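Local coordinates for protein spermidine N(1)-acetyltransferase (Thermoplasma acidophilum, PDB 3K9U) that transfers the acetyl group of acetyl-CoA to polyamines such as spermidine, protecting the cell against polyamine toxicity, at residues L13-I17 with K47-L51; W26-Y32 with H128-V133; G119-C123 with M155-Y159. One frame throughout, in Å; residues are numbered along the deposited sequence.

Contact 1: L13-I17 with K47-L51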
loop_
_atom_site.group_PDB
_atom_site.type_symbol
_atom_site.label_atom_id
_atom_site.label_comp_id
_atom_site.label_asym_id
_atom_site.label_seq_id
_atom_site.Cartn_x
_atom_site.Cartn_y
_atom_site.Cartn_z
ATOM N N LEU A 13 -22.684 4.431 -6.153
ATOM C CA LEU A 13 -23.060 3.368 -5.221
ATOM C C LEU A 13 -22.250 2.076 -5.343
ATOM O O LEU A 13 -21.718 1.554 -4.341
ATOM C CB LEU A 13 -24.552 3.036 -5.368
ATOM C CG LEU A 13 -25.040 1.882 -4.492
ATOM C CD1 LEU A 13 -25.121 2.320 -3.045
ATOM C CD2 LEU A 13 -26.373 1.411 -5.004
ATOM N N GLU A 14 -22.178 1.540 -6.551
ATOM C CA GLU A 14 -21.580 0.226 -6.745
ATOM C C GLU A 14 -20.064 0.277 -6.495
ATOM O O GLU A 14 -19.490 -0.657 -5.927
ATOM C CB GLU A 14 -21.901 -0.322 -8.149
ATOM C CG GLU A 14 -23.449 -0.553 -8.426
ATOM C CD GLU A 14 -24.260 0.740 -8.727
ATOM O OE1 GLU A 14 -23.703 1.867 -8.660
ATOM O OE2 GLU A 14 -25.471 0.628 -9.031
ATOM N N THR A 15 -19.420 1.367 -6.908
ATOM C CA THR A 15 -17.974 1.474 -6.755
ATOM C C THR A 15 -17.647 1.715 -5.267
ATOM O O THR A 15 -16.670 1.170 -4.731
ATOM C CB THR A 15 -17.352 2.517 -7.735
ATOM O OG1 THR A 15 -17.901 3.808 -7.486
ATOM C CG2 THR A 15 -17.658 2.162 -9.195
ATOM N N LEU A 16 -18.515 2.450 -4.578
ATOM C CA LEU A 16 -18.370 2.651 -3.125
ATOM C C LEU A 16 -18.362 1.324 -2.326
ATOM O O LEU A 16 -17.502 1.117 -1.446
ATOM C CB LEU A 16 -19.436 3.609 -2.619
ATOM C CG LEU A 16 -19.327 4.107 -1.165
ATOM C CD1 LEU A 16 -18.174 5.044 -0.979
ATOM C CD2 LEU A 16 -20.608 4.822 -0.792
ATOM N N ILE A 17 -19.244 0.394 -2.688
ATOM C CA ILE A 17 -19.253 -0.928 -2.054
ATOM C C ILE A 17 -17.934 -1.660 -2.286
ATOM O O ILE A 17 -17.411 -2.289 -1.372
ATOM C CB ILE A 17 -20.409 -1.772 -2.532
ATOM C CG1 ILE A 17 -21.748 -1.122 -2.149
ATOM C CG2 ILE A 17 -20.357 -3.232 -1.966
ATOM C CD1 ILE A 17 -22.934 -1.820 -2.865
ATOM N N LYS A 47 -26.604 -2.329 -0.923
ATOM C CA LYS A 47 -27.141 -1.295 -1.815
ATOM C C LYS A 47 -28.207 -0.400 -1.115
ATOM O O LYS A 47 -28.151 0.818 -1.214
ATOM C CB LYS A 47 -27.769 -1.919 -3.067
ATOM C CG LYS A 47 -26.712 -2.434 -4.067
ATOM C CD LYS A 47 -27.323 -2.933 -5.400
ATOM C CE LYS A 47 -26.244 -3.216 -6.447
ATOM N NZ LYS A 47 -25.561 -4.560 -6.339
ATOM N N GLU A 48 -29.163 -1.005 -0.428
ATOM C CA GLU A 48 -30.291 -0.228 0.054
ATOM C C GLU A 48 -29.840 0.719 1.171
ATOM O O GLU A 48 -30.171 1.904 1.167
ATOM C CB GLU A 48 -31.420 -1.128 0.534
ATOM C CG GLU A 48 -32.164 -1.823 -0.568
ATOM C CD GLU A 48 -31.304 -2.825 -1.319
ATOM O OE1 GLU A 48 -30.430 -3.449 -0.688
ATOM O OE2 GLU A 48 -31.499 -2.978 -2.538
ATOM N N LYS A 49 -29.049 0.195 2.096
ATOM C CA LYS A 49 -28.600 0.954 3.242
ATOM C C LYS A 49 -27.714 2.113 2.811
ATOM O O LYS A 49 -27.931 3.245 3.268
ATOM C CB LYS A 49 -27.870 0.055 4.234
ATOM C CG LYS A 49 -27.510 0.740 5.573
ATOM C CD LYS A 49 -27.145 -0.319 6.673
ATOM C CE LYS A 49 -27.771 0.041 8.047
ATOM N NZ LYS A 49 -29.306 0.125 8.080
ATOM N N LEU A 50 -26.731 1.854 1.934
ATOM C CA LEU A 50 -25.870 2.952 1.430
ATOM C C LEU A 50 -26.631 4.031 0.633
ATOM O O LEU A 50 -26.361 5.221 0.775
ATOM C CB LEU A 50 -24.743 2.434 0.530
ATOM C CG LEU A 50 -23.549 1.813 1.218
ATOM C CD1 LEU A 50 -22.572 1.352 0.129
ATOM C CD2 LEU A 50 -22.908 2.818 2.256
ATOM N N LEU A 51 -27.539 3.602 -0.237
ATOM C CA LEU A 51 -28.368 4.529 -0.989
ATOM C C LEU A 51 -29.064 5.551 -0.068
ATOM O O LEU A 51 -29.039 6.766 -0.313
ATOM C CB LEU A 51 -29.431 3.755 -1.772
ATOM C CG LEU A 51 -29.083 3.345 -3.192
ATOM C CD1 LEU A 51 -30.218 2.452 -3.828
ATOM C CD2 LEU A 51 -28.815 4.621 -4.030
#
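Leu13 reaches across to helix 47-59 with both of its methyl groups and divides them between neighbours. CD1 lies 3.6 Å from CB of Leu50, while CD2 meets CG of Leu51 at 3.8 Å and also touches CG of Lys47. With CG turned away from its own backbone N (chi1 177°), the fork of Leu13 is carried over the first turn of the partner helix and meets Leu51 and Lys47 nearly at right angles. Deeper in, Leu50 sends CD1 against CG1 of Ile17, a tight 3.5 Å, and on to CD2 of Leu16 at 4.1 Å. Leu16 in turn rests on Leu74 and Phe77 of strand 73-83, which ties this helix pair to the sheet. The other flank is looser and faces solvent: the aliphatic part of Lys47 lies against CD1 of Ile17, its CG 4.0 Å away, but its NZ stays 5.8 Å from OE2 of Glu14, too far for a salt bridge. The segment axes cross at 108° and pass 10.4 Å apart. No hydrogen bond joins the two segments, so these turns meet through leucine, isoleucine and the aliphatic part of Lys47, opposite charges on the solvent side adding at most a weak, screened attraction.

Contact 2: W26-Y32 with H128-V133. With ACO (acetyl coenzyme *a), chain G.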
loop_
_atom_site.group_PDB
_atom_site.type_symbol
_atom_site.label_atom_id
_atom_site.label_comp_id
_atom_site.label_asym_id
_atom_site.label_seq_id
_atom_site.Cartn_x
_atom_site.Cartn_y
_atom_site.Cartn_z
ATOM N N TRP A 26 -8.442 -5.661 3.609
ATOM C CA TRP A 26 -7.024 -5.358 3.743
ATOM C C TRP A 26 -6.705 -4.781 5.141
ATOM O O TRP A 26 -5.840 -5.299 5.805
ATOM C CB TRP A 26 -6.591 -4.381 2.668
ATOM C CG TRP A 26 -5.134 -3.945 2.791
ATOM C CD1 TRP A 26 -4.024 -4.670 2.425
ATOM C CD2 TRP A 26 -4.637 -2.695 3.298
ATOM N NE1 TRP A 26 -2.878 -3.931 2.652
ATOM C CE2 TRP A 26 -3.225 -2.734 3.211
ATOM C CE3 TRP A 26 -5.244 -1.536 3.792
ATOM C CZ2 TRP A 26 -2.425 -1.663 3.581
ATOM C CZ3 TRP A 26 -4.428 -0.465 4.187
ATOM C CH2 TRP A 26 -3.038 -0.549 4.070
ATOM N N THR A 27 -7.416 -3.740 5.577
ATOM C CA THR A 27 -7.138 -3.090 6.870
ATOM C C THR A 27 -7.342 -3.974 8.094
ATOM O O THR A 27 -6.637 -3.857 9.066
ATOM C CB THR A 27 -8.059 -1.894 7.127
ATOM O OG1 THR A 27 -8.242 -1.138 5.921
ATOM C CG2 THR A 27 -7.443 -0.997 8.212
ATOM N N TYR A 28 -8.340 -4.848 8.060
ATOM C CA TYR A 28 -8.659 -5.636 9.233
ATOM C C TYR A 28 -8.211 -7.100 9.121
ATOM O O TYR A 28 -8.642 -7.952 9.903
ATOM C CB TYR A 28 -10.151 -5.502 9.504
ATOM C CG TYR A 28 -10.579 -4.065 9.795
ATOM C CD1 TYR A 28 -10.314 -3.488 11.012
ATOM C CD2 TYR A 28 -11.302 -3.319 8.869
ATOM C CE1 TYR A 28 -10.705 -2.181 11.305
ATOM C CE2 TYR A 28 -11.696 -1.993 9.145
ATOM C CZ TYR A 28 -11.385 -1.440 10.377
ATOM O OH TYR A 28 -11.748 -0.154 10.690
ATOM N N ALA A 29 -7.347 -7.394 8.159
ATOM C CA ALA A 29 -6.871 -8.773 7.974
ATOM C C ALA A 29 -6.303 -9.401 9.264
ATOM O O ALA A 29 -6.619 -10.555 9.590
ATOM C CB ALA A 29 -5.817 -8.881 6.822
ATOM N N GLY A 30 -5.490 -8.688 10.020
ATOM C CA GLY A 30 -4.988 -9.342 11.257
ATOM C C GLY A 30 -5.898 -9.252 12.498
ATOM O O GLY A 30 -5.501 -9.698 13.584
ATOM N N ILE A 31 -7.106 -8.704 12.338
ATOM C CA ILE A 31 -7.837 -8.073 13.456
ATOM C C ILE A 31 -9.209 -8.717 13.677
ATOM O O ILE A 31 -9.500 -9.179 14.765
ATOM C CB ILE A 31 -8.001 -6.553 13.198
ATOM C CG1 ILE A 31 -6.631 -5.864 13.194
ATOM C CG2 ILE A 31 -8.904 -5.906 14.226
ATOM C CD1 ILE A 31 -6.636 -4.464 12.599
ATOM N N TYR A 32 -10.036 -8.720 12.637
ATOM C CA TYR A 32 -11.320 -9.419 12.646
ATOM C C TYR A 32 -11.193 -10.679 11.802
ATOM O O TYR A 32 -10.347 -10.763 10.933
ATOM C CB TYR A 32 -12.425 -8.550 12.037
ATOM C CG TYR A 32 -12.714 -7.293 12.805
ATOM C CD1 TYR A 32 -13.076 -7.347 14.144
ATOM C CD2 TYR A 32 -12.625 -6.045 12.187
ATOM C CE1 TYR A 32 -13.328 -6.193 14.849
ATOM C CE2 TYR A 32 -12.881 -4.897 12.876
ATOM C CZ TYR A 32 -13.233 -4.968 14.205
ATOM O OH TYR A 32 -13.494 -3.817 14.890
ATOM N N HIS A 128 -9.906 1.213 15.896
ATOM C CA HIS A 128 -9.495 -0.043 16.541
ATOM C C HIS A 128 -8.002 0.066 16.925
ATOM O O HIS A 128 -7.180 0.494 16.129
ATOM C CB HIS A 128 -9.696 -1.233 15.595
ATOM C CG HIS A 128 -9.673 -2.571 16.277
ATOM N ND1 HIS A 128 -8.530 -3.113 16.813
ATOM C CD2 HIS A 128 -10.652 -3.489 16.479
ATOM C CE1 HIS A 128 -8.802 -4.294 17.340
ATOM N NE2 HIS A 128 -10.085 -4.544 17.155
ATOM N N ARG A 129 -7.683 -0.332 18.142
ATOM C CA ARG A 129 -6.324 -0.252 18.668
ATOM C C ARG A 129 -5.290 -1.065 17.897
ATOM O O ARG A 129 -4.133 -0.712 17.927
ATOM C CB ARG A 129 -6.317 -0.671 20.136
ATOM C CG ARG A 129 -6.492 -2.187 20.348
ATOM C CD ARG A 129 -7.351 -2.480 21.579
ATOM N NE ARG A 129 -6.661 -2.248 22.839
ATOM C CZ ARG A 129 -7.221 -1.752 23.947
ATOM N NH1 ARG A 129 -6.467 -1.596 25.044
ATOM N NH2 ARG A 129 -8.506 -1.388 23.975
ATOM N N GLN A 130 -5.682 -2.140 17.207
ATOM C CA GLN A 130 -4.694 -2.850 16.365
ATOM C C GLN A 130 -4.589 -2.302 14.945
ATOM O O GLN A 130 -3.779 -2.773 14.165
ATOM C CB GLN A 130 -4.957 -4.354 16.299
ATOM C CG GLN A 130 -4.986 -5.057 17.641
ATOM C CD GLN A 130 -5.386 -6.501 17.466
ATOM O OE1 GLN A 130 -6.418 -6.944 17.977
ATOM N NE2 GLN A 130 -4.590 -7.234 16.687
ATOM N N ASN A 131 -5.420 -1.335 14.588
ATOM C CA ASN A 131 -5.312 -0.757 13.259
ATOM C C ASN A 131 -4.220 0.317 13.342
ATOM O O ASN A 131 -4.474 1.512 13.508
ATOM C CB ASN A 131 -6.642 -0.197 12.763
ATOM C CG ASN A 131 -6.528 0.467 11.405
ATOM O OD1 ASN A 131 -5.477 0.406 10.773
ATOM N ND2 ASN A 131 -7.612 1.148 10.963
ATOM N N SER A 132 -3.008 -0.167 13.237
ATOM C CA SER A 132 -1.791 0.653 13.275
ATOM C C SER A 132 -1.761 1.692 12.134
ATOM O O SER A 132 -1.281 2.816 12.318
ATOM C CB SER A 132 -0.592 -0.299 13.151
ATOM O OG SER A 132 0.571 0.311 13.622
ATOM N N VAL A 133 -2.264 1.300 10.964
ATOM C CA VAL A 133 -2.325 2.165 9.762
ATOM C C VAL A 133 -3.204 3.407 9.996
ATOM O O VAL A 133 -2.768 4.536 9.866
ATOM C CB VAL A 133 -2.878 1.349 8.521
ATOM C CG1 VAL A 133 -3.068 2.254 7.309
ATOM C CG2 VAL A 133 -1.927 0.112 8.168
HETATM N N1A ACO G . 0.972 1.028 5.347
HETATM C C2A ACO G . 1.289 1.455 6.594
HETATM N N3A ACO G . 0.973 2.685 7.038
HETATM C C4A ACO G . 0.284 3.553 6.275
HETATM C C5A ACO G . -0.078 3.121 4.927
HETATM C C6A ACO G . 0.299 1.767 4.488
HETATM N N6A ACO G . 0.002 1.303 3.249
HETATM N N7A ACO G . -0.727 4.126 4.370
HETATM C C8A ACO G . -0.768 5.123 5.268
HETATM N N9A ACO G . -0.186 4.786 6.428
HETATM C C1B ACO G . -0.058 5.709 7.602
HETATM C C2B ACO G . 1.375 5.915 8.098
HETATM O O2B ACO G . 1.405 6.285 9.501
HETATM C C3B ACO G . 1.887 7.060 7.275
HETATM O O3B ACO G . 2.963 7.752 7.937
HETATM P P3B ACO G . 4.483 7.305 7.538
HETATM O O7A ACO G . 4.675 7.977 6.239
HETATM O O8A ACO G . 4.424 5.784 7.466
HETATM O O9A ACO G . 5.245 7.863 8.728
HETATM C C4B ACO G . 0.645 7.888 6.999
HETATM O O4B ACO G . -0.477 7.026 7.236
HETATM C C5B ACO G . 0.574 8.425 5.585
HETATM O O5B ACO G . -0.341 9.526 5.485
HETATM P P1A ACO G . -1.341 9.665 4.230
HETATM O O1A ACO G . -0.605 9.364 2.932
HETATM O O2A ACO G . -2.102 10.960 4.337
HETATM O O3A ACO G . -2.339 8.430 4.576
HETATM P P2A ACO G . -3.422 7.839 3.517
HETATM O O4A ACO G . -3.018 6.406 3.265
HETATM O O5A ACO G . -3.642 8.812 2.365
HETATM O O6A ACO G . -4.758 7.838 4.377
HETATM C CBP ACO G . -5.845 6.177 5.703
HETATM C CCP ACO G . -4.803 7.281 5.686
HETATM C CDP ACO G . -5.971 5.621 7.107
HETATM C CEP ACO G . -7.174 6.818 5.310
HETATM C CAP ACO G . -5.482 5.066 4.690
HETATM O OAP ACO G . -4.169 4.540 4.923
HETATM C C9P ACO G . -6.459 3.924 4.674
HETATM O O9P ACO G . -7.493 4.028 4.040
HETATM N N8P ACO G . -6.139 2.869 5.385
HETATM C C7P ACO G . -6.990 1.712 5.551
HETATM C C6P ACO G . -8.338 1.993 6.197
HETATM C C5P ACO G . -8.271 2.624 7.571
HETATM O O5P ACO G . -7.484 2.250 8.428
HETATM N N4P ACO G . -9.165 3.587 7.813
HETATM C C3P ACO G . -9.308 4.199 9.132
HETATM C C2P ACO G . -10.362 3.452 9.937
HETATM S S1P ACO G . -10.793 4.295 11.429
HETATM C C ACO G . -12.165 5.193 11.013
HETATM O O ACO G . -12.656 5.028 9.902
HETATM C CH3 ACO G . -12.799 6.155 12.000
HETATM O O HOH W 1 -10.445 1.233 12.837
#
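Ile31 lays its CG2 methyl over one face of the His128 imidazole, 3.5 Å from the ring centroid and 15° off the normal, a CH-pi contact. Its other branch slides past Gln130, CG1 lying 3.8 Å from CB of that residue. The edge of the same imidazole is turned toward the Tyr32 ring in an offset edge-to-face pair, the planes at 87°, and Tyr32 OH lies at that edge, 3.3 Å from His128 CD2. The imidazole is also fixed in rotation, because Gln130 N donates to His128 ND1 in the ring plane, within the turn from His128 to Asn131.

Toward the cofactor, Asn131 does two jobs. Its ND2 gives acetyl-CoA O5P a nearly straight hydrogen bond of 2.8 Å, while OD1 caps helix 132-139 by accepting from Gly134 N. Having CG opposite the backbone N (chi1 177°) carries the amide to the pantetheine arm, where CG2 of Thr27 lies 3.5 Å from ND2. Trp26 borders that arm with its ring edge near C7P and touches Val133 CG1, and its NE1 bonds to Glu97 O of the second subunit. One water accepts from His128 N and, weakly, from Asn131 ND2, and also bonds to Tyr28 OH, which is hydrogen-bonded to Tyr93 OH as well. Apolar and aromatic contacts thus join the loop after helix 13-27 to the turn between strand 122-128 and helix 132-139, while within this contact the cofactor carbonyl O5P is held by the neutral side-chain amide of Asn131.

Contact 3: G119-C123 with M155-Y159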
loop_
_atom_site.group_PDB
_atom_site.type_symbol
_atom_site.label_atom_id
_atom_site.label_comp_id
_atom_site.label_asym_id
_atom_site.label_seq_id
_atom_site.Cartn_x
_atom_site.Cartn_y
_atom_site.Cartn_z
ATOM N N GLY A 119 -17.797 26.493 12.048
ATOM C CA GLY A 119 -17.372 26.877 13.388
ATOM C C GLY A 119 -17.160 25.703 14.337
ATOM O O GLY A 119 -17.124 25.898 15.546
ATOM N N ILE A 120 -16.994 24.491 13.803
ATOM C CA ILE A 120 -16.815 23.296 14.647
ATOM C C ILE A 120 -15.434 23.375 15.261
ATOM O O ILE A 120 -14.460 23.604 14.550
ATOM C CB ILE A 120 -16.980 21.953 13.851
ATOM C CG1 ILE A 120 -18.454 21.650 13.580
ATOM C CG2 ILE A 120 -16.409 20.762 14.638
ATOM C CD1 ILE A 120 -19.157 22.656 12.770
ATOM N N LEU A 121 -15.344 23.202 16.575
ATOM C CA LEU A 121 -14.073 23.363 17.278
ATOM C C LEU A 121 -13.521 22.043 17.838
ATOM O O LEU A 121 -12.478 22.048 18.513
ATOM C CB LEU A 121 -14.191 24.418 18.398
ATOM C CG LEU A 121 -14.484 25.875 17.980
ATOM C CD1 LEU A 121 -14.750 26.718 19.203
ATOM C CD2 LEU A 121 -13.340 26.483 17.141
ATOM N N GLU A 122 -14.177 20.922 17.516
ATOM C CA GLU A 122 -13.777 19.614 18.032
ATOM C C GLU A 122 -14.297 18.479 17.143
ATOM O O GLU A 122 -15.439 18.521 16.662
ATOM C CB GLU A 122 -14.328 19.457 19.440
ATOM C CG GLU A 122 -13.884 18.227 20.223
ATOM C CD GLU A 122 -14.150 18.399 21.730
ATOM O OE1 GLU A 122 -13.354 17.904 22.565
ATOM O OE2 GLU A 122 -15.139 19.073 22.082
ATOM N N CYS A 123 -13.451 17.467 16.953
ATOM C CA CYS A 123 -13.762 16.294 16.169
ATOM C C CYS A 123 -13.325 15.058 16.921
ATOM O O CYS A 123 -12.191 14.994 17.379
ATOM C CB CYS A 123 -13.033 16.352 14.829
ATOM S SG CYS A 123 -13.460 14.960 13.741
ATOM N N MET A 155 -10.277 9.062 19.945
ATOM C CA MET A 155 -9.350 10.163 19.715
ATOM C C MET A 155 -10.088 11.472 19.487
ATOM O O MET A 155 -11.209 11.477 19.006
ATOM C CB MET A 155 -8.434 9.872 18.524
ATOM C CG MET A 155 -7.688 8.566 18.642
ATOM S SD MET A 155 -6.605 8.218 17.239
ATOM C CE MET A 155 -5.166 9.252 17.612
ATOM N N GLU A 156 -9.437 12.572 19.841
ATOM C CA GLU A 156 -9.981 13.900 19.690
ATOM C C GLU A 156 -8.941 14.841 19.145
ATOM O O GLU A 156 -7.756 14.709 19.428
ATOM C CB GLU A 156 -10.539 14.457 21.031
ATOM C CG GLU A 156 -11.686 13.597 21.605
ATOM C CD GLU A 156 -12.330 14.135 22.909
ATOM O OE1 GLU A 156 -12.341 15.372 23.166
ATOM O OE2 GLU A 156 -12.833 13.281 23.677
ATOM N N LYS A 157 -9.433 15.817 18.390
ATOM C CA LYS A 157 -8.653 16.938 17.910
ATOM C C LYS A 157 -9.482 18.178 18.107
ATOM O O LYS A 157 -10.681 18.187 17.769
ATOM C CB LYS A 157 -8.384 16.775 16.419
ATOM C CG LYS A 157 -7.521 17.893 15.767
ATOM C CD LYS A 157 -7.295 17.568 14.260
ATOM C CE LYS A 157 -6.397 18.580 13.582
ATOM N NZ LYS A 157 -6.059 18.144 12.185
ATOM N N LYS A 158 -8.829 19.226 18.597
ATOM C CA LYS A 158 -9.427 20.517 18.883
ATOM C C LYS A 158 -9.062 21.537 17.798
ATOM O O LYS A 158 -7.975 21.495 17.243
ATOM C CB LYS A 158 -8.880 21.028 20.215
ATOM C CG LYS A 158 -9.178 20.126 21.415
ATOM C CD LYS A 158 -10.569 20.409 21.986
ATOM C CE LYS A 158 -10.564 21.614 22.933
ATOM N NZ LYS A 158 -11.947 22.171 23.129
ATOM N N TYR A 159 -9.957 22.471 17.509
ATOM C CA TYR A 159 -9.718 23.472 16.468
ATOM C C TYR A 159 -9.697 24.905 16.994
ATOM O O TYR A 159 -10.249 25.211 18.042
ATOM C CB TYR A 159 -10.766 23.346 15.375
ATOM C CG TYR A 159 -10.658 22.033 14.660
ATOM C CD1 TYR A 159 -11.315 20.906 15.145
ATOM C CD2 TYR A 159 -9.855 21.896 13.536
ATOM C CE1 TYR A 159 -11.205 19.673 14.514
ATOM C CE2 TYR A 159 -9.741 20.656 12.878
ATOM C CZ TYR A 159 -10.427 19.557 13.375
ATOM O OH TYR A 159 -10.341 18.335 12.756
ATOM O OXT TYR A 159 -9.110 25.775 16.353
#
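Strands 122-128 and 152-158 are antiparallel neighbours in the mixed sheet of the GNAT fold, and here the chain's C-terminal end pairs with the residues that follow helix 103-118. Gly119, with positive phi, ends that helix in a Schellman motif before the chain turns into the strand. Cys123 and Lys157 form a hydrogen-bonded pair: Cys123 N donates to Lys157 O at 3.0 Å and Lys157 N returns to Cys123 O at 3.1 Å. Tyr159 N adds a 2.7 Å bond to Leu121 O, arriving, unusually for this ladder, 51° above the carbonyl plane.

The phenol of Tyr159 turns its edge to the partner strand. CE1 lies 3.8 Å from Cys123 CB, CD1 meets Glu122 N, and the hydroxyl bonds to Glu112, which also salt-bridges Lys157 NZ. Glu122 and Lys158, a non-hydrogen-bonded pair, project from the face of the sheet opposite to Cys123 and Lys157. Glu122 is extended, with CG away from its backbone N (chi1 -173°), and OE1 comes 2.8 Å from OE1 of Glu156, the two carboxylate planes 66° apart. Lys158 runs alongside, its CD 3.8 Å from Glu122 OE1, but NZ remains 4.5 Å from that oxygen. An alanine at Glu122 would remove this carboxylate, and is likely to deprive Lys158 of a nearby opposite charge and Lys86 of a weak ion-pair partner. Two acceptors this close would repel if both were charged, so a shared proton or a raised pKa is possible, perhaps moderated by the nearby lysines. The pairing therefore rests on backbone bonds and the tyrosine edge, and the close acidic pair would be a cost only if both groups were charged.

In the fold
Contacts 1 and 2 both draw on helix 13-27: its first turn packs against helix 47-59, while its last turn and the loop beyond it border acetyl-CoA. Their centres are 23 Å apart. Contact 3 lies on the opposite side of the chain's centre from contact 1, 29 Å between centres, but strand 122-128 leads from it into the turn and helix 132-139 of contact 2, whose nearest atoms are about 8 Å away. Contact 2 touches the cofactor directly. At contact 3, the side chain of Met155 is about 8 Å from acetyl-CoA and about 4 Å from that of Tyr138, the probable proton donor; at contact 1, the side chain of Leu16 is about 12 Å from the cofactor.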